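Local coordinates for BLUF domain-containing protein (Acinetobacter baumannii, PDB 6W6Z) that binds flavin mononucleotide in a BLUF domain and probably serves as a blue-light photoreceptor, at residues Val3-Tyr7 against Val60-Phe64; Tyr7-Glu13 against Gln71-Lys77; Trp92-Gln98 against Leu132-Thr138; Tyr43-Phe49 against Thr114-Leu118. All blocks are in the same frame, centred on the assembly; numbering follows the deposited sequence.

Contact 1: Val3-Tyr7 against Val60-Phe64. With FMN (flavin mononucleotide), chain B.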
# COMPACT_ATOMS: atom_id res chain seq x y z
N VAL A 3 -6.53 -14.30 -0.93
CA VAL A 3 -6.89 -13.39 0.18
C VAL A 3 -6.48 -11.97 -0.17
O VAL A 3 -5.60 -11.76 -1.08
CB VAL A 3 -6.26 -13.85 1.49
CG1 VAL A 3 -6.51 -15.33 1.75
CG2 VAL A 3 -4.78 -13.50 1.54
N ARG A 4 -7.13 -11.05 0.53
CA ARG A 4 -6.76 -9.63 0.60
C ARG A 4 -6.26 -9.36 2.02
O ARG A 4 -6.97 -9.71 2.97
CB ARG A 4 -7.96 -8.77 0.21
CG ARG A 4 -7.61 -7.29 0.22
CD ARG A 4 -8.56 -6.38 -0.54
NE ARG A 4 -8.78 -6.96 -1.86
CZ ARG A 4 -9.94 -7.46 -2.27
NH1 ARG A 4 -11.00 -7.39 -1.50
NH2 ARG A 4 -10.02 -8.01 -3.48
N LEU A 5 -5.10 -8.73 2.16
CA LEU A 5 -4.53 -8.36 3.48
C LEU A 5 -4.29 -6.86 3.44
O LEU A 5 -3.65 -6.39 2.48
CB LEU A 5 -3.22 -9.13 3.73
CG LEU A 5 -2.59 -8.91 5.11
CD1 LEU A 5 -1.81 -10.15 5.56
CD2 LEU A 5 -1.71 -7.67 5.16
N CYS A 6 -4.75 -6.15 4.47
CA CYS A 6 -4.64 -4.68 4.55
C CYS A 6 -3.93 -4.34 5.85
O CYS A 6 -4.25 -4.94 6.90
CB CYS A 6 -6.00 -3.97 4.50
SG CYS A 6 -6.95 -4.32 2.99
N TYR A 7 -3.06 -3.35 5.80
CA TYR A 7 -2.40 -2.82 7.00
C TYR A 7 -2.09 -1.35 6.78
O TYR A 7 -2.05 -0.83 5.65
CB TYR A 7 -1.17 -3.66 7.36
CG TYR A 7 -0.01 -3.34 6.46
CD1 TYR A 7 0.84 -2.28 6.76
CD2 TYR A 7 0.18 -4.01 5.26
CE1 TYR A 7 1.87 -1.93 5.90
CE2 TYR A 7 1.22 -3.68 4.41
CZ TYR A 7 2.06 -2.62 4.72
OH TYR A 7 3.04 -2.25 3.86
N VAL A 60 1.09 -14.18 0.20
CA VAL A 60 0.70 -12.87 0.78
C VAL A 60 1.21 -12.82 2.22
O VAL A 60 1.74 -11.72 2.64
CB VAL A 60 -0.82 -12.62 0.69
CG1 VAL A 60 -1.24 -11.47 1.61
CG2 VAL A 60 -1.28 -12.37 -0.74
N GLU A 61 1.03 -13.91 2.98
CA GLU A 61 1.40 -13.95 4.42
C GLU A 61 2.92 -13.87 4.57
O GLU A 61 3.39 -13.14 5.43
CB GLU A 61 0.80 -15.16 5.14
CG GLU A 61 -0.64 -14.88 5.57
CD GLU A 61 -1.45 -16.02 6.15
OE1 GLU A 61 -2.63 -15.78 6.51
OE2 GLU A 61 -0.93 -17.13 6.24
N ARG A 62 3.67 -14.57 3.72
CA ARG A 62 5.15 -14.57 3.73
C ARG A 62 5.63 -13.17 3.32
O ARG A 62 6.56 -12.63 3.99
CB ARG A 62 5.64 -15.74 2.88
N LEU A 63 4.96 -12.54 2.34
CA LEU A 63 5.34 -11.17 1.90
C LEU A 63 5.08 -10.21 3.05
O LEU A 63 5.98 -9.47 3.39
CB LEU A 63 4.57 -10.75 0.65
CG LEU A 63 4.71 -9.29 0.25
CD1 LEU A 63 6.17 -8.91 0.04
CD2 LEU A 63 3.92 -8.97 -1.00
N PHE A 64 3.90 -10.25 3.69
CA PHE A 64 3.60 -9.37 4.84
C PHE A 64 4.66 -9.53 5.96
O PHE A 64 5.03 -8.49 6.57
CB PHE A 64 2.18 -9.62 5.36
CG PHE A 64 1.78 -8.72 6.49
CD1 PHE A 64 1.91 -7.33 6.39
CD2 PHE A 64 1.20 -9.24 7.63
CE1 PHE A 64 1.52 -6.50 7.42
CE2 PHE A 64 0.76 -8.40 8.65
CZ PHE A 64 0.93 -7.03 8.55
N1 FMN B . 7.97 -5.65 -1.36
C2 FMN B . 7.30 -6.40 -2.25
O2 FMN B . 7.92 -7.37 -2.79
N3 FMN B . 5.98 -6.24 -2.47
C4 FMN B . 5.26 -5.27 -1.88
O4 FMN B . 4.06 -5.09 -2.11
C4A FMN B . 5.94 -4.37 -0.96
N5 FMN B . 5.33 -3.37 -0.35
C5A FMN B . 6.03 -2.64 0.55
C6 FMN B . 5.38 -1.60 1.17
C7 FMN B . 6.03 -0.83 2.12
C7M FMN B . 5.26 0.29 2.75
C8 FMN B . 7.47 -1.00 2.38
C8M FMN B . 8.14 -0.08 3.40
C9 FMN B . 8.12 -2.05 1.76
C9A FMN B . 7.45 -2.84 0.83
N10 FMN B . 8.09 -3.86 0.13
C10 FMN B . 7.35 -4.64 -0.73
C1' FMN B . 9.55 -4.16 0.29
C2' FMN B . 9.91 -5.29 1.23
O2' FMN B . 9.75 -4.84 2.58
C3' FMN B . 11.39 -5.67 0.97
O3' FMN B . 12.23 -4.51 0.90
C4' FMN B . 11.62 -6.37 -0.35
O4' FMN B . 10.74 -7.51 -0.46
C5' FMN B . 13.08 -6.86 -0.47
O5' FMN B . 13.43 -7.85 0.53
P FMN B . 14.89 -8.61 0.58
O1P FMN B . 15.69 -7.75 1.54
O2P FMN B . 14.50 -9.98 1.10
O3P FMN B . 15.46 -8.60 -0.82
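This is a buried helix-on-sheet contact in the core of the BLUF domain, whose ferredoxin-like fold packs helices on one face of a mixed sheet. Helix 57-67 joins strand 48-54 to strand 73-83 in a beta-alpha-beta crossover, and strand 2-11 lies between those two strands. The helix therefore sits over this strand: the axes of 3-7 and 60-64 are 9.8 Å apart and run in nearly the same direction, at 19°. Alternation along the strand sends Val3, Leu5 and Tyr7 toward the helix, while Arg4 and Cys6 point away. One helical turn answers with Val60 and Phe64, and every contact between the segments is apolar. Val60 CG1 fits against Val3 CG2 at 4.1 Å and Leu5 CB at 3.7 Å. The Tyr7 and Phe64 rings meet obliquely, with Tyr7 CD2 3.6 Å from Phe64 CE1. This packing backs the Tyr7 ring, whose hydroxyl hydrogen-bonds Gln51, itself bonded to the flavin: the Tyr-Gln pair of BLUF photoreceptors. Leu63, on another side of the helix, brings CD1 to 3.6 Å from FMN C2. Leu5 CD2 makes a CH-pi contact with Phe64, 3.9 Å from the ring centroid and 12° off its normal.

Contact 2: Tyr7-Glu13 against Gln71-Lys77. With FMN (flavin mononucleotide), chain B.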
# COMPACT_ATOMS: atom_id res chain seq x y z
N TYR A 7 -3.06 -3.35 5.80
CA TYR A 7 -2.40 -2.82 7.00
C TYR A 7 -2.09 -1.35 6.78
O TYR A 7 -2.05 -0.83 5.65
CB TYR A 7 -1.17 -3.66 7.36
CG TYR A 7 -0.01 -3.34 6.46
CD1 TYR A 7 0.84 -2.28 6.76
CD2 TYR A 7 0.18 -4.01 5.26
CE1 TYR A 7 1.87 -1.93 5.90
CE2 TYR A 7 1.22 -3.68 4.41
CZ TYR A 7 2.06 -2.62 4.72
OH TYR A 7 3.04 -2.25 3.86
N ALA A 8 -1.85 -0.67 7.88
CA ALA A 8 -1.36 0.71 7.82
C ALA A 8 -0.09 0.78 8.68
O ALA A 8 0.15 -0.11 9.55
CB ALA A 8 -2.45 1.68 8.24
N SER A 9 0.77 1.74 8.37
CA SER A 9 2.10 1.88 9.04
C SER A 9 2.49 3.36 9.08
O SER A 9 1.94 4.16 8.31
CB SER A 9 3.17 1.08 8.34
OG SER A 9 3.44 1.63 7.06
N GLN A 10 3.43 3.68 9.96
CA GLN A 10 4.04 5.03 10.02
C GLN A 10 5.32 5.01 9.19
O GLN A 10 6.16 4.06 9.29
CB GLN A 10 4.31 5.42 11.47
CG GLN A 10 4.70 6.88 11.62
CD GLN A 10 3.54 7.83 11.41
OE1 GLN A 10 2.39 7.43 11.39
NE2 GLN A 10 3.84 9.11 11.29
N ARG A 11 5.51 6.02 8.35
CA ARG A 11 6.78 6.08 7.60
C ARG A 11 7.90 6.37 8.59
O ARG A 11 7.69 7.21 9.48
CB ARG A 11 6.75 7.19 6.56
CG ARG A 11 8.05 7.24 5.80
CD ARG A 11 8.05 8.37 4.83
NE ARG A 11 8.52 9.62 5.39
CZ ARG A 11 9.81 9.94 5.53
NH1 ARG A 11 10.75 9.07 5.16
NH2 ARG A 11 10.13 11.11 6.04
N ASN A 12 9.07 5.74 8.42
CA ASN A 12 10.26 6.02 9.27
C ASN A 12 10.80 7.42 8.97
O ASN A 12 11.59 7.56 8.04
CB ASN A 12 11.35 4.98 9.13
CG ASN A 12 12.46 5.15 10.15
OD1 ASN A 12 12.58 6.19 10.79
ND2 ASN A 12 13.29 4.12 10.32
N GLU A 13 10.47 8.38 9.83
CA GLU A 13 10.81 9.81 9.61
C GLU A 13 12.33 9.98 9.76
O GLU A 13 12.85 11.03 9.37
CB GLU A 13 10.04 10.72 10.57
CG GLU A 13 8.52 10.65 10.43
CD GLU A 13 7.81 9.77 11.44
OE1 GLU A 13 8.50 9.03 12.17
OE2 GLU A 13 6.56 9.82 11.51
N GLN A 71 12.96 -1.49 7.14
CA GLN A 71 13.51 -0.29 7.85
C GLN A 71 12.70 1.00 7.56
O GLN A 71 12.76 1.99 8.37
CB GLN A 71 14.96 -0.08 7.38
CG GLN A 71 15.68 1.04 8.11
CD GLN A 71 15.55 2.40 7.46
OE1 GLN A 71 15.30 2.52 6.26
NE2 GLN A 71 15.76 3.44 8.26
N ARG A 72 11.99 1.03 6.44
CA ARG A 72 11.39 2.29 5.89
C ARG A 72 10.05 2.64 6.56
O ARG A 72 9.49 3.78 6.34
CB ARG A 72 11.31 2.17 4.37
CG ARG A 72 12.69 2.25 3.74
CD ARG A 72 12.78 1.83 2.31
NE ARG A 72 12.51 0.41 2.12
CZ ARG A 72 12.61 -0.18 0.95
NH1 ARG A 72 13.03 0.52 -0.10
NH2 ARG A 72 12.33 -1.46 0.82
N HIS A 73 9.50 1.75 7.37
CA HIS A 73 8.27 2.04 8.14
C HIS A 73 8.31 1.27 9.47
O HIS A 73 9.26 0.45 9.64
CB HIS A 73 7.02 1.75 7.29
CG HIS A 73 6.80 0.31 7.00
ND1 HIS A 73 5.62 -0.14 6.48
CD2 HIS A 73 7.61 -0.78 7.11
CE1 HIS A 73 5.69 -1.45 6.32
NE2 HIS A 73 6.90 -1.88 6.67
N TYR A 74 7.39 1.61 10.37
CA TYR A 74 7.30 1.06 11.75
C TYR A 74 5.87 1.24 12.26
O TYR A 74 5.04 1.85 11.54
CB TYR A 74 8.32 1.72 12.69
CG TYR A 74 8.01 3.17 12.99
CD1 TYR A 74 8.30 4.19 12.10
CD2 TYR A 74 7.49 3.52 14.21
CE1 TYR A 74 7.99 5.51 12.39
CE2 TYR A 74 7.22 4.83 14.54
CZ TYR A 74 7.44 5.83 13.62
OH TYR A 74 7.13 7.10 14.00
N ASN A 75 5.57 0.70 13.45
CA ASN A 75 4.21 0.86 14.04
C ASN A 75 3.19 0.23 13.06
O ASN A 75 2.19 0.86 12.76
CB ASN A 75 3.88 2.34 14.26
CG ASN A 75 2.74 2.58 15.23
OD1 ASN A 75 2.97 2.63 16.43
ND2 ASN A 75 1.52 2.79 14.73
N ILE A 76 3.43 -0.98 12.60
CA ILE A 76 2.53 -1.63 11.60
C ILE A 76 1.23 -1.96 12.33
O ILE A 76 1.29 -2.63 13.36
CB ILE A 76 3.18 -2.86 10.92
CG1 ILE A 76 4.22 -2.53 9.84
CG2 ILE A 76 2.12 -3.75 10.29
CD1 ILE A 76 5.49 -1.87 10.30
N LYS A 77 0.09 -1.53 11.80
CA LYS A 77 -1.27 -1.86 12.28
C LYS A 77 -1.97 -2.76 11.25
O LYS A 77 -2.54 -2.26 10.24
CB LYS A 77 -2.04 -0.56 12.52
CG LYS A 77 -3.47 -0.73 13.01
CD LYS A 77 -4.18 0.60 13.16
CE LYS A 77 -5.53 0.46 13.82
NZ LYS A 77 -6.41 1.61 13.50
N1 FMN B . 7.97 -5.65 -1.36
C2 FMN B . 7.30 -6.40 -2.25
O2 FMN B . 7.92 -7.37 -2.79
N3 FMN B . 5.98 -6.24 -2.47
C4 FMN B . 5.26 -5.27 -1.88
O4 FMN B . 4.06 -5.09 -2.11
C4A FMN B . 5.94 -4.37 -0.96
N5 FMN B . 5.33 -3.37 -0.35
C5A FMN B . 6.03 -2.64 0.55
C6 FMN B . 5.38 -1.60 1.17
C7 FMN B . 6.03 -0.83 2.12
C7M FMN B . 5.26 0.29 2.75
C8 FMN B . 7.47 -1.00 2.38
C8M FMN B . 8.14 -0.08 3.40
C9 FMN B . 8.12 -2.05 1.76
C9A FMN B . 7.45 -2.84 0.83
N10 FMN B . 8.09 -3.86 0.13
C10 FMN B . 7.35 -4.64 -0.73
C1' FMN B . 9.55 -4.16 0.29
C2' FMN B . 9.91 -5.29 1.23
O2' FMN B . 9.75 -4.84 2.58
C3' FMN B . 11.39 -5.67 0.97
O3' FMN B . 12.23 -4.51 0.90
C4' FMN B . 11.62 -6.37 -0.35
O4' FMN B . 10.74 -7.51 -0.46
C5' FMN B . 13.08 -6.86 -0.47
O5' FMN B . 13.43 -7.85 0.53
P FMN B . 14.89 -8.61 0.58
O1P FMN B . 15.69 -7.75 1.54
O2P FMN B . 14.50 -9.98 1.10
O3P FMN B . 15.46 -8.60 -0.82
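Two antiparallel strands run side by side here, with the register shifting by one residue part-way. Ala8 pairs with Lys77 through two backbone bonds (Ala8 N to Lys77 O 2.9 Å, Lys77 N to Ala8 O 2.7 Å), and Gln10 with Tyr74 likewise (Gln10 N to Tyr74 O and Tyr74 N to Gln10 O, both 2.9 Å). One residue separates Ala8 from Gln10 but two separate Tyr74 from Lys77, so the 71-77 side carries a beta bulge. Asn75, at phi/psi 60/49, turns the chain through it. Beyond the non-hydrogen-bonded pair Arg11-His73, Asn12 N reaches Arg72 O at 2.9 Å, and Asn12 ND2 holds Gln71 O, also at 2.9 Å.

Ala8, Gln10, Tyr74 and Lys77 share one face. There Gln10 CB lies over the Tyr74 ring in a CH-pi contact, 4.0 Å from the centroid. Tyr74 OH donates to Glu13 OE1 (3.0 Å), and Gln10 NE2 to Glu13 OE2 (2.8 Å). On the flavin side, Ser9 OG and His73 ND1 are hydrogen-bonded at 2.9 Å, while His73 NE2 bonds Ile67 O. The His73 ring presents a face to the flavin methyl C8M. Arg72, salt-bridged to Asp70 and Glu28, brings NH2 to 3.1 Å from FMN O3'. The bulged strand pair thus forms part of the flavin pocket of a BLUF domain, with Tyr7, Arg72 and His73 among its lining residues.

Contact 3: Trp92-Gln98 against Leu132-Thr138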
# COMPACT_ATOMS: atom_id res chain seq x y z
N TRP A 92 -2.92 -3.97 -11.24
CA TRP A 92 -1.60 -3.47 -10.75
C TRP A 92 -0.88 -4.47 -9.86
O TRP A 92 -1.42 -4.86 -8.79
CB TRP A 92 -1.78 -2.16 -9.98
CG TRP A 92 -2.59 -1.11 -10.67
CD1 TRP A 92 -2.12 -0.12 -11.46
CD2 TRP A 92 -4.00 -0.88 -10.53
NE1 TRP A 92 -3.14 0.67 -11.88
CE2 TRP A 92 -4.31 0.26 -11.30
CE3 TRP A 92 -5.03 -1.49 -9.80
CZ2 TRP A 92 -5.60 0.76 -11.42
CZ3 TRP A 92 -6.31 -1.00 -9.92
CH2 TRP A 92 -6.59 0.11 -10.72
N SER A 93 0.38 -4.75 -10.21
CA SER A 93 1.37 -5.44 -9.35
C SER A 93 1.50 -4.68 -8.02
O SER A 93 1.38 -5.33 -6.94
CB SER A 93 2.67 -5.61 -10.06
OG SER A 93 2.47 -6.57 -11.09
N MET A 94 1.57 -3.37 -8.10
CA MET A 94 1.38 -2.46 -6.93
C MET A 94 1.03 -1.06 -7.40
O MET A 94 1.94 -0.31 -7.79
CB MET A 94 2.65 -2.39 -6.08
CG MET A 94 2.42 -1.64 -4.77
SD MET A 94 0.94 -2.13 -3.82
CE MET A 94 1.22 -3.90 -3.71
N LYS A 95 -0.25 -0.71 -7.32
CA LYS A 95 -0.76 0.63 -7.66
C LYS A 95 -0.19 1.58 -6.61
O LYS A 95 -0.09 1.19 -5.46
CB LYS A 95 -2.29 0.68 -7.66
CG LYS A 95 -2.89 1.97 -8.18
CD LYS A 95 -4.38 2.00 -8.14
CE LYS A 95 -4.97 3.14 -8.93
NZ LYS A 95 -6.44 3.11 -8.93
N TYR A 96 0.11 2.79 -7.02
CA TYR A 96 0.50 3.86 -6.09
C TYR A 96 -0.52 4.97 -6.15
O TYR A 96 -0.75 5.52 -7.24
CB TYR A 96 1.89 4.37 -6.43
CG TYR A 96 2.39 5.37 -5.43
CD1 TYR A 96 2.45 5.06 -4.08
CD2 TYR A 96 2.76 6.63 -5.80
CE1 TYR A 96 2.91 5.96 -3.14
CE2 TYR A 96 3.25 7.54 -4.89
CZ TYR A 96 3.28 7.22 -3.54
OH TYR A 96 3.74 8.13 -2.63
N VAL A 97 -1.05 5.34 -4.99
CA VAL A 97 -2.02 6.47 -4.83
C VAL A 97 -1.55 7.41 -3.72
O VAL A 97 -1.20 6.94 -2.64
CB VAL A 97 -3.42 5.91 -4.54
CG1 VAL A 97 -4.45 7.00 -4.40
CG2 VAL A 97 -3.83 4.92 -5.58
N GLN A 98 -1.59 8.71 -3.97
CA GLN A 98 -1.29 9.71 -2.92
C GLN A 98 -2.58 10.46 -2.61
O GLN A 98 -3.59 10.13 -3.18
CB GLN A 98 -0.15 10.64 -3.35
CG GLN A 98 1.17 9.89 -3.50
CD GLN A 98 2.36 10.81 -3.64
OE1 GLN A 98 3.49 10.42 -3.32
NE2 GLN A 98 2.11 12.01 -4.13
N LEU A 132 -9.36 4.08 -3.48
CA LEU A 132 -8.01 3.70 -3.99
C LEU A 132 -8.14 3.05 -5.37
O LEU A 132 -7.25 3.26 -6.21
CB LEU A 132 -7.32 2.77 -3.01
CG LEU A 132 -6.93 3.35 -1.65
CD1 LEU A 132 -6.11 2.32 -0.87
CD2 LEU A 132 -6.15 4.65 -1.79
N LEU A 133 -9.19 2.26 -5.59
CA LEU A 133 -9.46 1.63 -6.89
C LEU A 133 -9.75 2.71 -7.95
O LEU A 133 -9.20 2.59 -9.05
CB LEU A 133 -10.64 0.66 -6.77
CG LEU A 133 -11.02 -0.05 -8.07
CD1 LEU A 133 -9.87 -0.89 -8.61
CD2 LEU A 133 -12.25 -0.94 -7.87
N ILE A 134 -10.58 3.71 -7.66
CA ILE A 134 -11.04 4.69 -8.69
C ILE A 134 -10.01 5.81 -8.87
O ILE A 134 -9.99 6.39 -9.95
CB ILE A 134 -12.46 5.22 -8.41
CG1 ILE A 134 -12.52 6.18 -7.21
CG2 ILE A 134 -13.42 4.05 -8.30
CD1 ILE A 134 -13.89 6.78 -6.97
N ALA A 135 -9.17 6.11 -7.88
CA ALA A 135 -8.09 7.12 -7.98
C ALA A 135 -7.23 6.89 -9.24
O ALA A 135 -6.96 5.72 -9.63
CB ALA A 135 -7.24 7.09 -6.73
N GLU A 136 -6.82 8.00 -9.88
CA GLU A 136 -5.76 8.01 -10.93
C GLU A 136 -4.48 7.56 -10.23
O GLU A 136 -4.19 8.12 -9.17
CB GLU A 136 -5.55 9.43 -11.49
N GLN A 137 -3.74 6.59 -10.75
CA GLN A 137 -2.44 6.22 -10.15
C GLN A 137 -1.50 7.43 -10.16
O GLN A 137 -1.46 8.17 -11.20
CB GLN A 137 -1.82 5.02 -10.85
CG GLN A 137 -0.34 4.82 -10.51
CD GLN A 137 0.02 3.41 -10.84
OE1 GLN A 137 0.28 2.61 -9.97
NE2 GLN A 137 -0.10 3.06 -12.12
N THR A 138 -0.73 7.64 -9.08
CA THR A 138 0.34 8.66 -9.02
C THR A 138 1.59 8.10 -9.72
O THR A 138 2.16 7.09 -9.24
CB THR A 138 0.62 9.07 -7.57
OG1 THR A 138 -0.60 9.55 -7.02
CG2 THR A 138 1.74 10.09 -7.47
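Hydrogen bonds carry much of this contact, beginning with a buried lysine. The Lys95 side chain is fully extended and delivers NZ to the C-terminal end of helix 125-134, where it donates to Leu132 O in the last turn and Ala135 O just past the helix, both at 2.8 Å. The Leu132 carbonyl lacks a next helical turn to bond with, and the ammonium group serves it instead. Further along, Tyr96 N donates to Gln137 OE1 (3.0 Å) and Thr138 N to Tyr96 O (2.8 Å), so the chain leaving the helix runs along the edge strand; a weak bond from Gln98 N to Thr138 OG1 (3.3 Å) follows. Within the strand segment, Tyr96 OH makes a very short bond to Gln98 OE1, 2.4 Å.

Strand 95-98 is an outermost strand of the BLUF sheet, parallel to its neighbour 39-45. Its two faces meet different parts of the protein: Tyr96 packs on helix 18-36, whereas Val97 packs against the end of helix 125-134. In the loop just before the strand, Met94 touches FMN and Gln51.

Apolar packing fills in around the polar network. Val97 CG1 touches Ala135 CB at 3.6 Å and Leu132 CD2 at 3.9 Å. Leu133 CD1 approaches the edge of the Trp92 ring, 3.8 Å from CZ3.

Contact 4: Tyr43-Phe49 against Thr114-Leu118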
# COMPACT_ATOMS: atom_id res chain seq x y z
N TYR A 43 -0.91 3.35 -0.62
CA TYR A 43 -1.32 4.75 -0.44
C TYR A 43 -0.28 5.34 0.49
O TYR A 43 0.06 4.71 1.50
CB TYR A 43 -2.73 4.85 0.15
CG TYR A 43 -3.11 6.18 0.74
CD1 TYR A 43 -3.56 7.22 -0.06
CD2 TYR A 43 -3.09 6.40 2.11
CE1 TYR A 43 -3.98 8.42 0.49
CE2 TYR A 43 -3.44 7.62 2.67
CZ TYR A 43 -3.91 8.63 1.85
OH TYR A 43 -4.30 9.84 2.37
N TYR A 44 0.18 6.54 0.19
CA TYR A 44 1.10 7.28 1.07
C TYR A 44 0.53 8.67 1.29
O TYR A 44 0.24 9.34 0.29
CB TYR A 44 2.51 7.40 0.46
CG TYR A 44 3.41 8.24 1.33
CD1 TYR A 44 3.91 7.74 2.53
CD2 TYR A 44 3.61 9.58 1.05
CE1 TYR A 44 4.65 8.53 3.38
CE2 TYR A 44 4.38 10.38 1.88
CZ TYR A 44 4.87 9.87 3.07
OH TYR A 44 5.60 10.67 3.92
N ALA A 45 0.46 9.11 2.54
CA ALA A 45 0.14 10.51 2.86
C ALA A 45 0.52 10.79 4.30
O ALA A 45 0.53 9.84 5.14
CB ALA A 45 -1.33 10.76 2.65
N ASP A 46 0.86 12.04 4.60
CA ASP A 46 1.01 12.48 6.01
C ASP A 46 1.93 11.50 6.77
O ASP A 46 1.60 11.10 7.92
CB ASP A 46 -0.39 12.62 6.62
CG ASP A 46 -1.12 13.87 6.17
OD1 ASP A 46 -0.65 14.48 5.23
OD2 ASP A 46 -2.16 14.24 6.80
N ASN A 47 3.08 11.16 6.20
CA ASN A 47 4.14 10.31 6.81
C ASN A 47 3.59 8.94 7.21
O ASN A 47 4.07 8.39 8.22
CB ASN A 47 4.79 10.97 8.04
CG ASN A 47 5.69 12.12 7.66
OD1 ASN A 47 6.32 12.11 6.60
ND2 ASN A 47 5.76 13.14 8.51
N ALA A 48 2.68 8.36 6.43
CA ALA A 48 2.11 7.04 6.76
C ALA A 48 1.70 6.32 5.49
O ALA A 48 1.49 6.99 4.46
CB ALA A 48 0.95 7.21 7.72
N PHE A 49 1.63 5.00 5.58
CA PHE A 49 1.21 4.12 4.47
C PHE A 49 -0.07 3.37 4.80
O PHE A 49 -0.38 3.03 5.93
CB PHE A 49 2.30 3.09 4.18
CG PHE A 49 3.62 3.63 3.73
CD1 PHE A 49 3.80 4.03 2.41
CD2 PHE A 49 4.70 3.67 4.61
CE1 PHE A 49 5.05 4.46 1.97
CE2 PHE A 49 5.94 4.14 4.17
CZ PHE A 49 6.11 4.52 2.84
N THR A 114 -6.39 14.86 9.82
CA THR A 114 -5.21 14.40 9.06
C THR A 114 -5.63 13.26 8.13
O THR A 114 -6.72 12.76 8.26
CB THR A 114 -4.04 14.02 9.97
OG1 THR A 114 -4.39 12.87 10.75
CG2 THR A 114 -3.63 15.17 10.87
N PHE A 115 -4.79 12.91 7.18
CA PHE A 115 -5.10 11.91 6.14
C PHE A 115 -4.23 10.67 6.36
O PHE A 115 -3.95 9.90 5.41
CB PHE A 115 -4.89 12.66 4.83
CG PHE A 115 -5.61 13.97 4.87
CD1 PHE A 115 -7.00 13.98 4.80
CD2 PHE A 115 -4.94 15.17 5.06
CE1 PHE A 115 -7.70 15.17 4.83
CE2 PHE A 115 -5.64 16.35 5.11
CZ PHE A 115 -7.02 16.35 5.01
N ASN A 116 -3.85 10.48 7.60
CA ASN A 116 -3.00 9.35 8.05
C ASN A 116 -3.89 8.12 8.12
O ASN A 116 -4.84 8.08 8.88
CB ASN A 116 -2.34 9.68 9.39
CG ASN A 116 -1.39 8.61 9.90
OD1 ASN A 116 -1.61 7.41 9.71
ND2 ASN A 116 -0.33 9.06 10.56
N PRO A 117 -3.60 7.08 7.31
CA PRO A 117 -4.44 5.90 7.29
C PRO A 117 -4.41 5.06 8.57
O PRO A 117 -5.26 4.23 8.75
CB PRO A 117 -3.93 5.07 6.09
CG PRO A 117 -2.60 5.67 5.72
CD PRO A 117 -2.49 7.03 6.36
N LEU A 118 -3.49 5.33 9.51
CA LEU A 118 -3.56 4.66 10.83
C LEU A 118 -4.88 5.01 11.55
O LEU A 118 -5.22 4.27 12.49
CB LEU A 118 -2.34 5.05 11.66
CG LEU A 118 -1.04 4.38 11.23
CD1 LEU A 118 0.17 5.09 11.83
CD2 LEU A 118 -1.04 2.92 11.62
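Tyr43 opens the contact on strand 39-45, its CA-to-CB bond directed toward the loop 114-118. Its OH donates to Phe115 O at 3.1 Å, and its ring edge meets Pro117, CD2 to CG 3.7 Å; Phe128 of helix 125-134 packs edge-to-face against the same ring. Tyr44 points away, as alternation requires. Ala45 again turns toward the loop, CB lying 3.9 Å from Phe115 O, and its backbone begins the turn: Ala45 N to Ala48 O is 3.0 Å and Ala48 N to Ala45 O 2.9 Å. Between them Asp46 and Asn47 both have left-handed helical backbone angles. Asp46 OD2 accepts the amide of Phe115, N to OD2 3.0 Å, and its OD1 is salt-bridged to Arg99, so one carboxylate ties the turn to the loop 114-118 and to Arg99, just after strand 95-98. Ala48 sets CB 3.2 Å from Asn116 OD1 and 3.7 Å from Pro117 CD. That Asn116 OD1 also accepts Leu118 N at 2.8 Å, making an Asx turn that spans Pro117. Last, Phe49 offers only backbone, its O 3.5 Å from Pro117 CG, since its side chain leaves the loop and touches FMN. The arrangement is a beta-hairpin closed by a two-residue turn, Asp46-Asn47, the connection between strands 39-45 and 48-54 of the BLUF sheet, covered by the loop between helices 101-109 and 125-134 on the face turned away from the flavin.

In the fold
All four contacts reach the one mixed sheet of the BLUF domain. Contacts 1 and 2, centres about 15 Å apart, share strand 2-11 and Tyr7, and both touch FMN. The centre of contact 4 is about 10 Å from that of contact 2, where Ser9 and Arg11 bond the neighbouring hairpin, and about 14 Å from that of contact 3, where strands 39-45 and 95-98 adjoin. Contacts 1 and 4, centres about 19 Å apart, lie on opposite sides of the chain's centre. Along the chain, contacts 1, 2 and 4 cross one another; contact 3 opens after contacts 1 and 2 close, but crosses contact 4. Neighbouring strands thus join the flavin site to segments 114-118 and 132-138.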